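Local structure of hydrazine synthase subunit beta (Candidatus Kuenenia stuttgartiensis, 5C2V) at residues E148-D152 with G153-V157; V163-I166 with N167-V170; L287-V290 with R291-Q295. The protein forms part of the hydrazine synthase complex, which condenses nitric oxide with ammonium, and may modulate passage of the hydroxylamine intermediate between the alpha and gamma active sites. One frame throughout, in Å; residues are numbered along the deposited sequence.

Contact 1 of 3, residues E148-D152 with G153-V157; sequences EISPD and GKTLV
Glu148 and Val157 face each other as an antiparallel hydrogen-bonded pair, with Glu148 N giving a bond of 2.9 Å to Val157 O and Val157 N returning one to Glu148 O. Ile149 and Leu156 follow as a non-hydrogen-bonded pair, and the chain then reverses through a type I turn from Ser150 to Gly153. Ser150 N points almost straight at Thr155 O (3.1 Å, 178° at the hydrogen), whereas the turn's own bond, Gly153 N to Ser150 O at 2.8 Å, is bent and meets the oxygen from well above the carbonyl plane. Gly153, the last residue of the turn, has a positive phi of 68°. The segments thus make the hairpin between strands 144-149 and 155-160, the first two strands of one four-stranded blade of the beta-propeller, with a Ser-Pro-Asp-Gly turn sequence that recurs at equivalent hairpins of this chain. Inside the loop the Ser150 hydroxyl is the hub. With OG set between the backbone N and the carbonyl carbon (chi1 59°), it receives Thr155 OG1 at 2.6 Å and Thr155 N at 3.2 Å, and gives its own proton to Asp152 OD1 at 2.8 Å, reaching that oxygen from above the carboxylate plane. The other carboxylate oxygen, Asp152 OD2, lies against the aliphatic part of Lys154, 3.5 Å from Lys154 CG, and the two side chains cross at about a right angle. On one face of the sheet Ile149 CG1 packs on Leu156 CD2, with Ile175 also touching both residues. On the other face Glu148 CB rests on Val157 CG2 at 3.6 Å, and the chain of Glu148 then bends at chi2, leading OE1 to Tyr197 N in the next blade.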
loop_
_atom_site.group_PDB
_atom_site.type_symbol
_atom_site.label_atom_id
_atom_site.label_comp_id
_atom_site.label_asym_id
_atom_site.label_seq_id
_atom_site.Cartn_x
_atom_site.Cartn_y
_atom_site.Cartn_z
ATOM N N GLU B 148 18.917 28.245 41.137
ATOM C CA GLU B 148 19.843 28.616 40.071
ATOM C C GLU B 148 19.732 30.112 39.788
ATOM O O GLU B 148 18.633 30.665 39.813
ATOM C CB GLU B 148 19.571 27.794 38.806
ATOM C CG GLU B 148 20.358 28.216 37.569
ATOM C CD GLU B 148 21.785 27.693 37.550
ATOM O OE1 GLU B 148 22.240 27.249 36.475
ATOM O OE2 GLU B 148 22.462 27.743 38.597
ATOM N N ILE B 149 20.852 30.760 39.488
ATOM C CA ILE B 149 20.829 32.187 39.185
ATOM C C ILE B 149 21.055 32.443 37.697
ATOM O O ILE B 149 21.956 31.870 37.084
ATOM C CB ILE B 149 21.883 32.960 40.000
ATOM C CG1 ILE B 149 21.744 32.641 41.489
ATOM C CG2 ILE B 149 21.750 34.457 39.764
ATOM C CD1 ILE B 149 22.687 33.426 42.371
ATOM N N SER B 150 20.218 33.303 37.126
ATOM C CA SER B 150 20.311 33.671 35.719
ATOM C C SER B 150 21.615 34.414 35.426
ATOM O O SER B 150 22.184 35.041 36.319
ATOM C CB SER B 150 19.107 34.526 35.323
ATOM O OG SER B 150 19.038 35.704 36.109
ATOM N N PRO B 151 22.096 34.336 34.172
ATOM C CA PRO B 151 23.345 34.998 33.771
ATOM C C PRO B 151 23.346 36.508 34.013
ATOM O O PRO B 151 24.409 37.074 34.265
ATOM C CB PRO B 151 23.443 34.691 32.269
ATOM C CG PRO B 151 22.073 34.246 31.863
ATOM C CD PRO B 151 21.515 33.563 33.063
ATOM N N ASP B 152 22.183 37.147 33.938
ATOM C CA ASP B 152 22.091 38.577 34.218
ATOM C C ASP B 152 21.967 38.824 35.719
ATOM O O ASP B 152 22.079 39.957 36.184
ATOM C CB ASP B 152 20.912 39.207 33.471
ATOM C CG ASP B 152 19.589 38.556 33.814
ATOM O OD1 ASP B 152 19.547 37.314 33.919
ATOM O OD2 ASP B 152 18.589 39.288 33.974
ATOM N N GLY B 153 21.731 37.752 36.469
ATOM C CA GLY B 153 21.722 37.806 37.920
ATOM C C GLY B 153 20.588 38.592 38.545
ATOM O O GLY B 153 20.655 38.949 39.720
ATOM N N LYS B 154 19.558 38.895 37.762
ATOM C CA LYS B 154 18.385 39.584 38.292
ATOM C C LYS B 154 17.236 38.640 38.647
ATOM O O LYS B 154 16.207 39.078 39.163
ATOM C CB LYS B 154 17.905 40.636 37.294
ATOM C CG LYS B 154 19.041 41.429 36.673
ATOM C CD LYS B 154 18.538 42.433 35.657
ATOM C CE LYS B 154 19.702 43.156 35.001
ATOM N NZ LYS B 154 19.258 44.025 33.880
ATOM N N THR B 155 17.411 37.349 38.380
ATOM C CA THR B 155 16.358 36.373 38.652
ATOM C C THR B 155 16.902 35.072 39.238
ATOM O O THR B 155 18.008 34.639 38.911
ATOM C CB THR B 155 15.547 36.043 37.380
ATOM O OG1 THR B 155 16.431 35.944 36.258
ATOM C CG2 THR B 155 14.516 37.128 37.107
ATOM N N LEU B 156 16.105 34.456 40.105
ATOM C CA LEU B 156 16.505 33.252 40.822
ATOM C C LEU B 156 15.412 32.189 40.728
ATOM O O LEU B 156 14.317 32.380 41.244
ATOM C CB LEU B 156 16.800 33.601 42.288
ATOM C CG LEU B 156 17.339 32.592 43.310
ATOM C CD1 LEU B 156 16.225 31.749 43.926
ATOM C CD2 LEU B 156 18.422 31.710 42.717
ATOM N N VAL B 157 15.708 31.064 40.087
ATOM C CA VAL B 157 14.720 29.996 39.973
ATOM C C VAL B 157 14.935 28.947 41.055
ATOM O O VAL B 157 16.069 28.639 41.418
ATOM C CB VAL B 157 14.755 29.319 38.586
ATOM C CG1 VAL B 157 14.295 30.288 37.511
ATOM C CG2 VAL B 157 16.144 28.785 38.278
#

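Contact 2 of 3, residues V163-I166 with N167-V170; sequences VGSI and NRSV
Arg168 lays its side chain beside the carbonyl of Ser165, its CG 3.6 Å from Ser165 O and its NE within 3.0 Å of the same oxygen. The bond from NE is weak, its angle at the hydrogen only 126°. The chain is extended from CG to NE, which carries the guanidinium back along the loop as far as Val163, whose backbone N is 3.9 Å from Arg168 NH1. Ser165 O and the backbone N atoms of Val163 and Gly164 stand oblique to the guanidinium. The main polar partner of this group is Asp161, at the start of the loop, which takes NH1 in a salt bridge, while NH2 makes a weak bond to the backbone O of Thr74 of the gamma subunit. Between them these partners probably fix the rotation of the guanidinium in its buried setting.

The Ser165 hydroxyl turns toward the 167-170 segment, its OG placed opposite the backbone N (chi1 179°), and comes within 2.6 Å of Asn167 O. Arg168 CG lies 4.0 Å from Ser165 OG, so the start of the arginine chain passes close to both oxygens of this serine. Asn244 of the gamma subunit receives Ile166 N and, weakly, Ser165 OG, and Glu242 O of that subunit takes Asn167 ND2.

The segments therefore form the end of the loop joining strands 155-160 and 168-174, the second and third strands of one propeller blade, with the strand-side arginine folded back onto the loop backbone and the loop itself contacting the gamma subunit.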
loop_
_atom_site.group_PDB
_atom_site.type_symbol
_atom_site.label_atom_id
_atom_site.label_comp_id
_atom_site.label_asym_id
_atom_site.label_seq_id
_atom_site.Cartn_x
_atom_site.Cartn_y
_atom_site.Cartn_z
ATOM N N VAL B 163 6.711 16.938 48.792
ATOM C CA VAL B 163 6.233 15.617 49.163
ATOM C C VAL B 163 4.709 15.569 49.127
ATOM O O VAL B 163 4.036 16.549 49.451
ATOM C CB VAL B 163 6.744 15.206 50.557
ATOM C CG1 VAL B 163 8.262 15.134 50.554
ATOM C CG2 VAL B 163 6.263 16.185 51.617
ATOM N N GLY B 164 4.173 14.431 48.700
ATOM C CA GLY B 164 2.737 14.245 48.612
ATOM C C GLY B 164 2.086 15.070 47.520
ATOM O O GLY B 164 0.886 15.339 47.572
ATOM N N SER B 165 2.872 15.470 46.526
ATOM C CA SER B 165 2.349 16.287 45.437
ATOM C C SER B 165 2.623 15.684 44.063
ATOM O O SER B 165 3.754 15.312 43.745
ATOM C CB SER B 165 2.936 17.698 45.499
ATOM O OG SER B 165 2.450 18.491 44.432
ATOM N N ILE B 166 1.569 15.582 43.259
ATOM C CA ILE B 166 1.695 15.174 41.867
ATOM C C ILE B 166 2.167 16.341 41.013
ATOM O O ILE B 166 3.004 16.179 40.125
ATOM C CB ILE B 166 0.366 14.646 41.314
ATOM C CG1 ILE B 166 -0.016 13.356 42.032
ATOM C CG2 ILE B 166 0.461 14.399 39.817
ATOM C CD1 ILE B 166 -1.353 12.835 41.626
ATOM N N ASN B 167 1.646 17.526 41.304
ATOM C CA ASN B 167 2.052 18.702 40.559
ATOM C C ASN B 167 3.085 19.468 41.365
ATOM O O ASN B 167 2.776 20.082 42.385
ATOM C CB ASN B 167 0.846 19.590 40.241
ATOM C CG ASN B 167 -0.382 18.789 39.854
ATOM O OD1 ASN B 167 -0.590 18.473 38.681
ATOM N ND2 ASN B 167 -1.206 18.460 40.841
ATOM N N ARG B 168 4.321 19.421 40.884
ATOM C CA ARG B 168 5.439 20.046 41.569
ATOM C C ARG B 168 5.946 21.181 40.697
ATOM O O ARG B 168 6.007 21.054 39.474
ATOM C CB ARG B 168 6.536 19.020 41.860
ATOM C CG ARG B 168 6.076 17.895 42.781
ATOM C CD ARG B 168 7.200 16.921 43.101
ATOM N NE ARG B 168 6.697 15.663 43.649
ATOM C CZ ARG B 168 7.179 15.070 44.737
ATOM N NH1 ARG B 168 8.184 15.618 45.406
ATOM N NH2 ARG B 168 6.656 13.926 45.158
ATOM N N SER B 169 6.301 22.295 41.324
ATOM C CA SER B 169 6.488 23.530 40.580
ATOM C C SER B 169 7.878 24.140 40.692
ATOM O O SER B 169 8.767 23.608 41.359
ATOM C CB SER B 169 5.451 24.557 41.035
ATOM O OG SER B 169 5.536 24.776 42.432
ATOM N N VAL B 170 8.039 25.268 40.011
ATOM C CA VAL B 170 9.265 26.048 40.032
ATOM C C VAL B 170 8.918 27.506 40.313
ATOM O O VAL B 170 8.029 28.078 39.673
ATOM C CB VAL B 170 10.035 25.945 38.699
ATOM C CG1 VAL B 170 11.255 26.852 38.714
ATOM C CG2 VAL B 170 10.437 24.504 38.426
#

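Contact 3 of 3, residues L287-V290 with R291-Q295; sequences LGLV and RSSTQ
Gly288 O is gripped twice by Ser292, whose hydroxyl Ser292 OG lies 2.7 Å from Gly288 O. The backbone atom Ser292 N bonds to Gly288 O at 3.2 Å, the two donors arriving from opposite faces of the carbonyl plane. One residue earlier, Arg291 N closes a regular helical bond on Leu287 O at 2.9 Å. Ser293 deals with the next carbonyl: its OG, placed beside the backbone N by a chi1 of -52°, bonds to Leu289 O at 2.7 Å in the carbonyl plane and also touches Leu289 CD1.

Arg291 runs back along the helix past Leu287 O. The guanidinium settles with one face over Leu287 CB, which stands 3.4 Å above the plane and is offset toward the rim, while NE bonds to Tyr203 OH. Helix 283-291 belongs to an insertion between the third and fourth strands of a propeller blade, and Arg291 and Ser292 also pack on the alpha subunit. Lys240 NZ bonds to both Val290 O and Ser293 O. Carbonyls at the end of this helix are thus met by two serine hydroxyls and a lysine, whose positive charge would probably interact favourably with the helix dipole at its C-terminal end.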
loop_
_atom_site.group_PDB
_atom_site.type_symbol
_atom_site.label_atom_id
_atom_site.label_comp_id
_atom_site.label_asym_id
_atom_site.label_seq_id
_atom_site.Cartn_x
_atom_site.Cartn_y
_atom_site.Cartn_z
ATOM N N LEU B 287 15.927 22.421 21.911
ATOM C CA LEU B 287 15.340 23.753 21.844
ATOM C C LEU B 287 14.705 23.986 20.481
ATOM O O LEU B 287 13.697 24.682 20.372
ATOM C CB LEU B 287 16.389 24.829 22.133
ATOM C CG LEU B 287 16.932 24.883 23.563
ATOM C CD1 LEU B 287 17.981 25.977 23.702
ATOM C CD2 LEU B 287 15.803 25.085 24.560
ATOM N N GLY B 288 15.300 23.404 19.444
ATOM C CA GLY B 288 14.707 23.443 18.120
ATOM C C GLY B 288 13.347 22.773 18.127
ATOM O O GLY B 288 12.402 23.253 17.501
ATOM N N LEU B 289 13.249 21.659 18.848
ATOM C CA LEU B 289 11.987 20.943 18.989
ATOM C C LEU B 289 10.978 21.763 19.786
ATOM O O LEU B 289 9.786 21.757 19.485
ATOM C CB LEU B 289 12.209 19.585 19.659
ATOM C CG LEU B 289 10.957 18.734 19.887
ATOM C CD1 LEU B 289 10.232 18.482 18.573
ATOM C CD2 LEU B 289 11.312 17.423 20.571
ATOM N N VAL B 290 11.462 22.473 20.801
ATOM C CA VAL B 290 10.593 23.290 21.641
ATOM C C VAL B 290 10.009 24.470 20.864
ATOM O O VAL B 290 8.812 24.747 20.954
ATOM C CB VAL B 290 11.342 23.822 22.882
ATOM C CG1 VAL B 290 10.438 24.732 23.703
ATOM C CG2 VAL B 290 11.845 22.667 23.733
ATOM N N ARG B 291 10.853 25.152 20.096
ATOM C CA ARG B 291 10.425 26.326 19.339
ATOM C C ARG B 291 9.449 25.976 18.219
ATOM O O ARG B 291 8.545 26.752 17.909
ATOM C CB ARG B 291 11.636 27.054 18.748
ATOM C CG ARG B 291 12.648 27.547 19.769
ATOM C CD ARG B 291 13.751 28.347 19.093
ATOM N NE ARG B 291 14.971 28.413 19.891
ATOM C CZ ARG B 291 16.047 27.661 19.674
ATOM N NH1 ARG B 291 16.056 26.784 18.678
ATOM N NH2 ARG B 291 17.115 27.788 20.450
ATOM N N SER B 292 9.635 24.807 17.614
ATOM C CA SER B 292 8.862 24.426 16.434
ATOM C C SER B 292 7.607 23.620 16.765
ATOM O O SER B 292 6.885 23.196 15.864
ATOM C CB SER B 292 9.740 23.628 15.468
ATOM O OG SER B 292 10.215 22.439 16.074
ATOM N N SER B 293 7.347 23.410 18.051
ATOM C CA SER B 293 6.175 22.645 18.466
ATOM C C SER B 293 5.254 23.461 19.365
ATOM O O SER B 293 5.713 24.295 20.146
ATOM C CB SER B 293 6.601 21.364 19.187
ATOM O OG SER B 293 7.527 20.622 18.412
ATOM N N THR B 294 3.952 23.220 19.249
ATOM C CA THR B 294 2.982 23.849 20.136
ATOM C C THR B 294 3.001 23.140 21.486
ATOM O O THR B 294 3.738 22.174 21.672
ATOM C CB THR B 294 1.557 23.810 19.550
ATOM O OG1 THR B 294 1.147 22.449 19.369
ATOM C CG2 THR B 294 1.511 24.530 18.211
ATOM N N GLN B 295 2.186 23.611 22.423
ATOM C CA GLN B 295 2.136 23.001 23.746
ATOM C C GLN B 295 1.460 21.635 23.675
ATOM O O GLN B 295 1.876 20.689 24.343
ATOM C CB GLN B 295 1.403 23.908 24.736
ATOM C CG GLN B 295 1.488 23.440 26.181
ATOM C CD GLN B 295 2.904 23.482 26.725
ATOM O OE1 GLN B 295 3.379 24.529 27.170
ATOM N NE2 GLN B 295 3.586 22.344 26.694
#

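Contacts 1 and 2 follow each other in one propeller blade: the hairpin of contact 1 supplies strand 155-160, and the loop of contact 2 leads into its neighbour, strand 168-174. They touch where Val157 CB meets Val170 CG1 at 4.3 Å, although their centres are 22 Å apart. Contact 3 belongs to a helical insertion in another blade and touches neither, its nearest atoms about 12 Å from contact 1 and about 13 Å from contact 2. Contact 2 lies near a ligand: the Asn167 side chain is about 6 Å from trimethyl glycine, whose pocket includes His187, while that of Arg168 is about 11 Å from a heme c. Contacts 2 and 3 face the gamma and alpha subunits respectively.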